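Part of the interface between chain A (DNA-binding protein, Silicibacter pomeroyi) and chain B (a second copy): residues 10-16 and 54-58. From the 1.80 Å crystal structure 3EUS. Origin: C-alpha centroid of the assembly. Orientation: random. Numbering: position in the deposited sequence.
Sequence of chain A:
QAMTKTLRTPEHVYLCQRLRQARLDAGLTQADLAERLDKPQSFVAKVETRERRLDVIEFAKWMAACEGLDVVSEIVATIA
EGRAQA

Chain A, residues 10-16: PEHVYLC
Chain B, residues 54-58: LDVIE

Residues 10-16 of chain A form helical turns, with phi/psi near -60/-45 and backbone hydrogen bonds from Tyr14(A) N to Pro10(A) O (3.0 Å), Leu15(A) N to Glu11(A) O (2.9 Å) and Cys16(A) N to His12(A) O (2.9 Å). Against them lies the start of a helix in chain B. Leu54(B) (-85/145) and Asp55(B) (-83/179) are extended, and Val56(B) to Glu58(B) are helical. Together the two stretches bury 234 Å², and their CA atoms come nearest at Glu11(A) and Ile57(B), 6.9 Å apart.

Ile57(B) is the centre of the contact, with 84 Å² covered. Its CA-to-CB bond points toward chain A, and chi1 of -75° (m) with chi2 of 45° (p) places Ile57(B) CD1 3.5 Å from Leu15(A) CD2. Ile57(B) CG1 packs 3.7 Å from Glu11(A) CB, so the acidic residue contributes aliphatic surface while the end of its side chain leads away.

Leu15(A), one helical turn after Glu11(A), has the next largest covered area, 52 Å². Its CA-to-CB bond also points toward the partner, and the t, p rotamer (170°, 56°) brings Leu15(A) CD2 within 3.7 Å of CB of Val56(B), whose chi1 is t (173°). CD2 thus touches two consecutive residues of chain B, making an apolar cluster.

Polar contact lies beside this cluster. The CA-to-CB bond of His12(A) points sideways relative to the chain B stretch, but chi1 of -68° (m) and chi2 of 97° bring the end of the side chain nearer. Asp55(B) OD2 lies at the edge of the His12(A) ring, near its plane, 4.2 Å from His12(A) NE2; a water O bridges the two, donating to Asp55(B) OD2 at 2.5 Å and hydrogen-bonding His12(A) NE2 at 3.2 Å. No direct hydrogen bond joins the stretches. Asp55(B), chi1 p (73°), also caps its own helix: Asp55(B) OD1 accepts from Glu58(B) N at 2.8 Å, and Asp55(B) N donates to Glu58(B) OE1 at 3.0 Å.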

# COMPACT_ATOMS: atom_id res chain seq x y z
N PRO A 10 -11.04 10.47 1.33
CA PRO A 10 -10.01 11.34 0.80
C PRO A 10 -8.72 10.61 0.50
O PRO A 10 -8.04 10.94 -0.49
CB PRO A 10 -9.77 12.32 1.95
CG PRO A 10 -11.03 12.35 2.68
CD PRO A 10 -11.70 11.06 2.51
N GLU A 11 -8.37 9.62 1.33
CA GLU A 11 -7.12 8.90 1.13
C GLU A 11 -7.13 8.02 -0.13
O GLU A 11 -6.16 7.96 -0.87
CB GLU A 11 -6.79 8.07 2.37
CG GLU A 11 -6.47 8.92 3.56
CD GLU A 11 -7.66 9.29 4.43
OE1 GLU A 11 -8.85 9.30 4.01
OE2 GLU A 11 -7.36 9.63 5.58
N HIS A 12 -8.24 7.36 -0.38
CA HIS A 12 -8.39 6.54 -1.60
C HIS A 12 -8.37 7.39 -2.85
O HIS A 12 -7.74 7.03 -3.85
CB HIS A 12 -9.73 5.84 -1.61
CG HIS A 12 -9.83 4.81 -0.56
ND1 HIS A 12 -10.43 5.06 0.65
CD2 HIS A 12 -9.39 3.53 -0.53
CE1 HIS A 12 -10.35 3.96 1.40
NE2 HIS A 12 -9.72 3.03 0.71
N VAL A 13 -9.09 8.50 -2.78
CA VAL A 13 -9.16 9.40 -3.93
C VAL A 13 -7.74 9.92 -4.26
O VAL A 13 -7.28 9.90 -5.39
CB VAL A 13 -10.16 10.54 -3.63
CG1 VAL A 13 -9.93 11.77 -4.50
CG2 VAL A 13 -11.58 10.04 -3.75
N TYR A 14 -7.01 10.31 -3.22
CA TYR A 14 -5.59 10.74 -3.39
C TYR A 14 -4.71 9.62 -3.93
O TYR A 14 -3.93 9.83 -4.84
CB TYR A 14 -5.05 11.25 -2.07
CG TYR A 14 -3.59 11.56 -2.09
CD1 TYR A 14 -3.11 12.72 -2.69
CD2 TYR A 14 -2.68 10.71 -1.52
CE1 TYR A 14 -1.77 13.01 -2.71
CE2 TYR A 14 -1.36 10.97 -1.56
CZ TYR A 14 -0.91 12.13 -2.14
OH TYR A 14 0.42 12.40 -2.17
N LEU A 15 -4.80 8.43 -3.37
CA LEU A 15 -3.96 7.33 -3.79
C LEU A 15 -4.21 7.10 -5.28
O LEU A 15 -3.27 6.96 -6.08
CB LEU A 15 -4.30 6.08 -3.00
CG LEU A 15 -3.66 4.79 -3.49
CD1 LEU A 15 -2.10 4.88 -3.57
CD2 LEU A 15 -4.09 3.61 -2.59
N CYS A 16 -5.48 7.15 -5.66
CA CYS A 16 -5.83 6.84 -7.02
C CYS A 16 -5.29 7.88 -7.94
O CYS A 16 -4.84 7.53 -9.03
CB CYS A 16 -7.32 6.69 -7.16
SG CYS A 16 -7.74 5.02 -6.52
N LEU B 54 -3.27 -6.09 4.11
CA LEU B 54 -3.48 -4.65 4.23
C LEU B 54 -3.68 -4.04 2.87
O LEU B 54 -2.99 -4.42 1.92
CB LEU B 54 -2.25 -3.97 4.83
CG LEU B 54 -1.91 -4.20 6.28
CD1 LEU B 54 -0.72 -3.33 6.71
CD2 LEU B 54 -3.07 -4.01 7.13
N ASP B 55 -4.52 -3.01 2.78
CA ASP B 55 -4.39 -2.11 1.65
C ASP B 55 -3.35 -1.07 1.89
O ASP B 55 -2.72 -1.00 2.97
CB ASP B 55 -5.77 -1.55 1.20
CG ASP B 55 -6.35 -0.53 2.15
OD1 ASP B 55 -5.64 0.15 2.91
OD2 ASP B 55 -7.59 -0.34 2.09
N VAL B 56 -3.14 -0.19 0.90
CA VAL B 56 -2.14 0.85 1.03
C VAL B 56 -2.37 1.88 2.10
O VAL B 56 -1.40 2.40 2.74
CB VAL B 56 -1.93 1.60 -0.30
CG1 VAL B 56 -1.00 2.77 -0.08
CG2 VAL B 56 -1.45 0.60 -1.37
N ILE B 57 -3.63 2.21 2.31
CA ILE B 57 -3.99 3.19 3.29
C ILE B 57 -3.72 2.60 4.68
O ILE B 57 -3.10 3.27 5.51
CB ILE B 57 -5.47 3.63 3.14
CG1 ILE B 57 -5.64 4.57 1.94
CG2 ILE B 57 -5.87 4.42 4.29
CD1 ILE B 57 -4.99 4.14 0.78
N GLU B 58 -4.12 1.35 4.89
CA GLU B 58 -3.85 0.69 6.17
C GLU B 58 -2.31 0.55 6.45
O GLU B 58 -1.82 0.80 7.56
CB GLU B 58 -4.55 -0.67 6.19
CG GLU B 58 -6.05 -0.56 6.22
CD GLU B 58 -6.73 -1.85 5.92
OE1 GLU B 58 -6.17 -2.70 5.24
OE2 GLU B 58 -7.89 -2.01 6.33
O HOH W 1 -9.14 -0.07 0.18